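Local coordinates for gram-negative insecticidal protein (Chromobacterium piscinae, PDB 6FBM) that is an insecticidal toxin of the MACPF and beta-tripod families, probably acting by forming pores in target-cell membranes, at residues 389-394 with 405-410; 341-346 with 420-425. All coordinates share one frame; numbering follows the deposited sequence.

Contact 1. Residues 389-394 with 405-410; sequences WQRVWD and ACWRAI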
loop_
_atom_site.group_PDB
_atom_site.type_symbol
_atom_site.label_atom_id
_atom_site.label_comp_id
_atom_site.label_asym_id
_atom_site.label_seq_id
_atom_site.Cartn_x
_atom_site.Cartn_y
_atom_site.Cartn_z
ATOM N N TRP A 389 33.904 -40.008 -48.540
ATOM C CA TRP A 389 33.737 -40.910 -49.640
ATOM C C TRP A 389 34.752 -42.051 -49.587
ATOM O O TRP A 389 35.926 -41.822 -49.327
ATOM C CB TRP A 389 33.900 -40.140 -50.939
ATOM C CG TRP A 389 32.895 -39.073 -51.164
ATOM C CD1 TRP A 389 32.963 -37.797 -50.717
ATOM C CD2 TRP A 389 31.692 -39.166 -51.929
ATOM N NE1 TRP A 389 31.874 -37.087 -51.146
ATOM C CE2 TRP A 389 31.075 -37.899 -51.892
ATOM C CE3 TRP A 389 31.056 -40.203 -52.619
ATOM C CZ2 TRP A 389 29.875 -37.637 -52.518
ATOM C CZ3 TRP A 389 29.846 -39.940 -53.261
ATOM C CH2 TRP A 389 29.279 -38.671 -53.213
ATOM N N GLN A 390 34.279 -43.265 -49.847
ATOM C CA GLN A 390 35.137 -44.431 -49.980
ATOM C C GLN A 390 34.971 -45.122 -51.331
ATOM O O GLN A 390 33.964 -44.944 -52.016
ATOM C CB GLN A 390 34.844 -45.424 -48.849
ATOM C CG GLN A 390 33.630 -46.335 -49.009
ATOM C CD GLN A 390 33.243 -47.028 -47.739
ATOM O OE1 GLN A 390 34.074 -47.179 -46.829
ATOM N NE2 GLN A 390 31.969 -47.447 -47.652
ATOM N N ARG A 391 35.964 -45.928 -51.677
ATOM C CA ARG A 391 36.013 -46.585 -52.959
ATOM C C ARG A 391 35.361 -47.948 -52.925
ATOM O O ARG A 391 35.736 -48.794 -52.145
ATOM C CB ARG A 391 37.435 -46.742 -53.439
ATOM C CG ARG A 391 38.068 -45.462 -53.898
ATOM C CD ARG A 391 39.146 -45.719 -54.959
ATOM N NE ARG A 391 40.335 -44.910 -54.722
ATOM C CZ ARG A 391 41.259 -45.172 -53.803
ATOM N NH1 ARG A 391 41.153 -46.218 -52.994
ATOM N NH2 ARG A 391 42.297 -44.360 -53.667
ATOM N N VAL A 392 34.385 -48.137 -53.798
ATOM C CA VAL A 392 33.839 -49.436 -54.036
ATOM C C VAL A 392 34.836 -50.187 -54.937
ATOM O O VAL A 392 34.988 -51.401 -54.807
ATOM C CB VAL A 392 32.448 -49.339 -54.707
ATOM C CG1 VAL A 392 31.856 -50.721 -54.957
ATOM C CG2 VAL A 392 31.504 -48.587 -53.823
ATOM N N TRP A 393 35.495 -49.442 -55.831
ATOM C CA TRP A 393 36.322 -50.018 -56.882
ATOM C C TRP A 393 37.219 -48.967 -57.495
ATOM O O TRP A 393 36.836 -47.811 -57.594
ATOM C CB TRP A 393 35.415 -50.562 -57.980
ATOM C CG TRP A 393 36.098 -50.976 -59.242
ATOM C CD1 TRP A 393 36.646 -52.196 -59.516
ATOM C CD2 TRP A 393 36.302 -50.173 -60.417
ATOM N NE1 TRP A 393 37.187 -52.203 -60.780
ATOM C CE2 TRP A 393 36.990 -50.977 -61.357
ATOM C CE3 TRP A 393 35.983 -48.864 -60.762
ATOM C CZ2 TRP A 393 37.359 -50.506 -62.615
ATOM C CZ3 TRP A 393 36.352 -48.399 -62.012
ATOM C CH2 TRP A 393 37.030 -49.216 -62.921
ATOM N N ASP A 394 38.401 -49.400 -57.926
ATOM C CA ASP A 394 39.245 -48.623 -58.833
ATOM C C ASP A 394 39.905 -49.526 -59.879
ATOM O O ASP A 394 39.791 -50.743 -59.790
ATOM C CB ASP A 394 40.280 -47.792 -58.047
ATOM C CG ASP A 394 41.079 -48.608 -57.069
ATOM O OD1 ASP A 394 41.966 -49.351 -57.486
ATOM O OD2 ASP A 394 40.836 -48.494 -55.868
ATOM N N ALA A 405 37.203 -44.984 -61.173
ATOM C CA ALA A 405 36.802 -45.446 -59.846
ATOM C C ALA A 405 35.333 -45.265 -59.571
ATOM O O ALA A 405 34.708 -44.365 -60.118
ATOM C CB ALA A 405 37.613 -44.718 -58.789
ATOM N N CYS A 406 34.809 -46.114 -58.698
ATOM C CA CYS A 406 33.442 -46.009 -58.222
ATOM C C CYS A 406 33.521 -45.596 -56.760
ATOM O O CYS A 406 34.180 -46.275 -55.967
ATOM C CB CYS A 406 32.756 -47.345 -58.335
ATOM S SG CYS A 406 31.066 -47.300 -57.769
ATOM N N TRP A 407 32.868 -44.484 -56.408
ATOM C CA TRP A 407 32.884 -44.005 -55.028
ATOM C C TRP A 407 31.508 -44.083 -54.373
ATOM O O TRP A 407 30.490 -43.964 -55.057
ATOM C CB TRP A 407 33.378 -42.584 -54.957
ATOM C CG TRP A 407 34.791 -42.390 -55.322
ATOM C CD1 TRP A 407 35.296 -42.253 -56.584
ATOM C CD2 TRP A 407 35.895 -42.247 -54.434
ATOM N NE1 TRP A 407 36.643 -42.054 -56.540
ATOM C CE2 TRP A 407 37.040 -42.051 -55.223
ATOM C CE3 TRP A 407 36.031 -42.272 -53.039
ATOM C CZ2 TRP A 407 38.312 -41.876 -54.665
ATOM C CZ3 TRP A 407 37.299 -42.100 -52.488
ATOM C CH2 TRP A 407 38.414 -41.911 -53.302
ATOM N N ARG A 408 31.508 -44.284 -53.048
ATOM C CA ARG A 408 30.298 -44.270 -52.227
ATOM C C ARG A 408 30.365 -43.149 -51.270
ATOM O O ARG A 408 31.418 -42.927 -50.635
ATOM C CB ARG A 408 30.237 -45.441 -51.282
ATOM C CG ARG A 408 29.527 -46.622 -51.815
ATOM C CD ARG A 408 28.362 -47.059 -50.976
ATOM N NE ARG A 408 28.415 -48.510 -50.927
ATOM C CZ ARG A 408 28.152 -49.346 -51.935
ATOM N NH1 ARG A 408 28.272 -50.638 -51.697
ATOM N NH2 ARG A 408 27.738 -48.942 -53.142
ATOM N N ALA A 409 29.234 -42.494 -51.079
ATOM C CA ALA A 409 29.132 -41.564 -49.992
ATOM C C ALA A 409 29.154 -42.369 -48.695
ATOM O O ALA A 409 28.490 -43.398 -48.570
ATOM C CB ALA A 409 27.856 -40.752 -50.112
ATOM N N ILE A 410 29.981 -41.930 -47.764
ATOM C CA ILE A 410 29.918 -42.403 -46.402
ATOM C C ILE A 410 28.897 -41.497 -45.715
ATOM O O ILE A 410 29.153 -40.297 -45.556
ATOM C CB ILE A 410 31.280 -42.334 -45.676
ATOM C CG1 ILE A 410 32.350 -43.104 -46.437
ATOM C CG2 ILE A 410 31.147 -42.927 -44.276
ATOM C CD1 ILE A 410 33.764 -42.780 -45.995
#
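Arg391 lays its CG over the six-membered ring of Trp407, 3.5 Å from the ring centroid and 7° off the normal, a CH-pi contact in which the two side chains run side by side and point the same way. CG of Arg391 is anti to its own carbonyl carbon (chi1 -73°), which sets it above the indole; the guanidinium is turned 50° from the ring plane. On the same face of the sheet Ala409 CB makes a CH-pi contact with the face of the Trp389 six-membered ring, 4.0 Å from its centroid. Trp389 CB also meets Trp407 CE3, and Tyr437 adds an edge-to-face ring contact to Trp389. Between the strands, Gln390 and Arg408 form an antiparallel hydrogen-bonded pair, with Arg408 N to Gln390 O at 2.7 Å. The pairing then slips by one residue in a classic beta bulge: Val392 and Trp393 both face Cys406, whose O takes a bond from Val392 N at 2.9 Å and a weak one from Trp393 N. The other face is tight beside the bulge, where Cys406 is buried and Val392 CG2 presses on Arg408 CG at 3.4 Å. The same methyl lies over one face of the Arg408 guanidinium, which goes on to a salt bridge with Asp420. Packing is looser at exposed Gln390, whose CB comes only to 4.0 Å from Ile410 CD1.

Contact 2. Residues 341-346 with 420-425; sequences LAVFNP and DVMMLA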
loop_
_atom_site.group_PDB
_atom_site.type_symbol
_atom_site.label_atom_id
_atom_site.label_comp_id
_atom_site.label_asym_id
_atom_site.label_seq_id
_atom_site.Cartn_x
_atom_site.Cartn_y
_atom_site.Cartn_z
ATOM N N LEU A 341 30.747 -46.665 -70.521
ATOM C CA LEU A 341 30.064 -46.075 -69.378
ATOM C C LEU A 341 30.137 -44.575 -69.504
ATOM O O LEU A 341 31.204 -44.029 -69.722
ATOM C CB LEU A 341 30.751 -46.444 -68.062
ATOM C CG LEU A 341 30.170 -45.839 -66.787
ATOM C CD1 LEU A 341 28.732 -46.290 -66.593
ATOM C CD2 LEU A 341 31.033 -46.241 -65.607
ATOM N N ALA A 342 28.991 -43.920 -69.369
ATOM C CA ALA A 342 28.960 -42.497 -69.157
ATOM C C ALA A 342 28.061 -42.230 -67.934
ATOM O O ALA A 342 27.071 -42.954 -67.682
ATOM C CB ALA A 342 28.454 -41.790 -70.385
ATOM N N VAL A 343 28.442 -41.202 -67.174
ATOM C CA VAL A 343 27.704 -40.803 -66.004
ATOM C C VAL A 343 27.387 -39.339 -66.080
ATOM O O VAL A 343 28.086 -38.559 -66.722
ATOM C CB VAL A 343 28.447 -41.108 -64.694
ATOM C CG1 VAL A 343 28.551 -42.616 -64.489
ATOM C CG2 VAL A 343 29.824 -40.436 -64.652
ATOM N N PHE A 344 26.300 -38.976 -65.427
ATOM C CA PHE A 344 25.771 -37.633 -65.503
ATOM C C PHE A 344 25.330 -37.190 -64.109
ATOM O O PHE A 344 24.667 -37.948 -63.404
ATOM C CB PHE A 344 24.595 -37.566 -66.510
ATOM C CG PHE A 344 24.988 -37.842 -67.935
ATOM C CD1 PHE A 344 25.253 -39.144 -68.376
ATOM C CD2 PHE A 344 25.069 -36.814 -68.848
ATOM C CE1 PHE A 344 25.622 -39.397 -69.672
ATOM C CE2 PHE A 344 25.421 -37.057 -70.174
ATOM C CZ PHE A 344 25.702 -38.355 -70.590
ATOM N N ASN A 345 25.730 -35.977 -63.734
ATOM C CA ASN A 345 25.237 -35.301 -62.555
ATOM C C ASN A 345 24.055 -34.407 -62.904
ATOM O O ASN A 345 24.054 -33.781 -63.952
ATOM C CB ASN A 345 26.313 -34.406 -61.955
ATOM C CG ASN A 345 27.479 -35.173 -61.430
ATOM O OD1 ASN A 345 27.392 -36.363 -61.185
ATOM N ND2 ASN A 345 28.579 -34.492 -61.268
ATOM N N PRO A 346 23.066 -34.328 -61.999
ATOM C CA PRO A 346 22.023 -33.336 -62.139
ATOM C C PRO A 346 22.514 -32.003 -61.613
ATOM O O PRO A 346 23.258 -31.966 -60.639
ATOM C CB PRO A 346 20.911 -33.870 -61.246
ATOM C CG PRO A 346 21.624 -34.606 -60.169
ATOM C CD PRO A 346 22.905 -35.120 -60.765
ATOM N N ASP A 420 25.826 -44.242 -56.094
ATOM C CA ASP A 420 27.265 -44.038 -56.170
ATOM C C ASP A 420 27.618 -43.048 -57.257
ATOM O O ASP A 420 26.785 -42.665 -58.053
ATOM C CB ASP A 420 27.982 -45.369 -56.377
ATOM C CG ASP A 420 27.852 -46.294 -55.186
ATOM O OD1 ASP A 420 27.647 -45.818 -54.058
ATOM O OD2 ASP A 420 27.953 -47.515 -55.373
ATOM N N VAL A 421 28.880 -42.664 -57.252
ATOM C CA VAL A 421 29.439 -41.696 -58.171
ATOM C C VAL A 421 30.693 -42.282 -58.781
ATOM O O VAL A 421 31.604 -42.705 -58.059
ATOM C CB VAL A 421 29.827 -40.423 -57.413
ATOM C CG1 VAL A 421 30.538 -39.452 -58.328
ATOM C CG2 VAL A 421 28.589 -39.796 -56.777
ATOM N N MET A 422 30.740 -42.322 -60.101
ATOM C CA MET A 422 31.924 -42.765 -60.813
ATOM C C MET A 422 32.788 -41.562 -61.073
ATOM O O MET A 422 32.284 -40.490 -61.366
ATOM C CB MET A 422 31.559 -43.385 -62.155
ATOM C CG MET A 422 30.681 -44.604 -62.059
ATOM S SD MET A 422 31.374 -45.955 -61.128
ATOM C CE MET A 422 32.843 -46.339 -62.046
ATOM N N MET A 423 34.093 -41.780 -60.982
ATOM C CA MET A 423 35.109 -40.814 -61.354
ATOM C C MET A 423 35.939 -41.490 -62.436
ATOM O O MET A 423 36.631 -42.472 -62.161
ATOM C CB MET A 423 35.974 -40.442 -60.142
ATOM C CG MET A 423 35.212 -39.741 -59.019
ATOM S SD MET A 423 34.500 -38.144 -59.459
ATOM C CE MET A 423 35.949 -37.090 -59.517
ATOM N N LEU A 424 35.858 -40.960 -63.651
ATOM C CA LEU A 424 36.324 -41.642 -64.850
ATOM C C LEU A 424 37.339 -40.779 -65.608
ATOM O O LEU A 424 37.086 -39.600 -65.882
ATOM C CB LEU A 424 35.147 -41.974 -65.758
ATOM C CG LEU A 424 34.019 -42.816 -65.145
ATOM C CD1 LEU A 424 32.799 -42.845 -66.058
ATOM C CD2 LEU A 424 34.435 -44.235 -64.838
ATOM N N ALA A 425 38.503 -41.374 -65.889
ATOM C CA ALA A 425 39.544 -40.805 -66.726
ATOM C C ALA A 425 40.235 -39.669 -65.996
ATOM O O ALA A 425 40.423 -38.578 -66.548
ATOM C CB ALA A 425 38.991 -40.359 -68.073
#
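Leu341 and Val343 meet Met422 and Leu424 through four buried apolar side chains, with no hydrogen bond between the two segments. The backbones stay well apart, Val343 CA and Met422 CA being 7.0 Å from each other, and the side chains fill the gap. Leu341 has CG anti to its backbone N (chi1 177°), and its CD2 branch does most of the touching: CD2 lies 3.9 Å from Met422 CG and equally far, 3.9 Å, from Leu424 CD1. It therefore sits against both partners, crossing each at about a right angle. Val343 divides its two methyls between the same partners. CG1 reaches Met422 CG at 3.8 Å, where the side chains again cross at about a right angle, while CG2 meets Leu424 CD1 tip to tip at 4.1 Å. The methionine is folded: its chain bends at both chi2 (-60°) and chi3 (-61°), and CE comes within 4.0 Å of Leu341 CD2, so that the middle and the end of the chain both serve the contact. Leu424 presents its CD1 methyl to both Leu341 and Val343. The contact joins two different beta sheets face to face, in what is probably the beta-tripod part of the protein. Gln357 bridges nearby, its OE1 accepting a bond from Met422 N and its NE2 giving one to Asn345 OD1. Strand 342-346 is the middle of a three-stranded antiparallel sheet, between 326-331 and 358-360, whereas strand 421-426 belongs to another sheet and lies beside strand 403-410.

Strand 403-410 connects the two contacts: it pairs with 388-391 and 393-394 in contact 1 and with strand 421-426, which carries one side of contact 2. Contact 1 therefore works within a sheet, through backbone hydrogen bonds and aromatic and arginine side chains, and is only partly buried; contact 2 joins that sheet to a different one, is wholly buried and purely aliphatic apart from the methionine sulfur. The centres of contact 1 and contact 2 lie about 12 Å apart. Backbone hydrogen bonds of Ala405 with Met423 and of Trp407 with Val421 link them, besides the Arg408 salt bridge. Met422 also packs on Cys406, which brings contact 2 up against the bulge of contact 1.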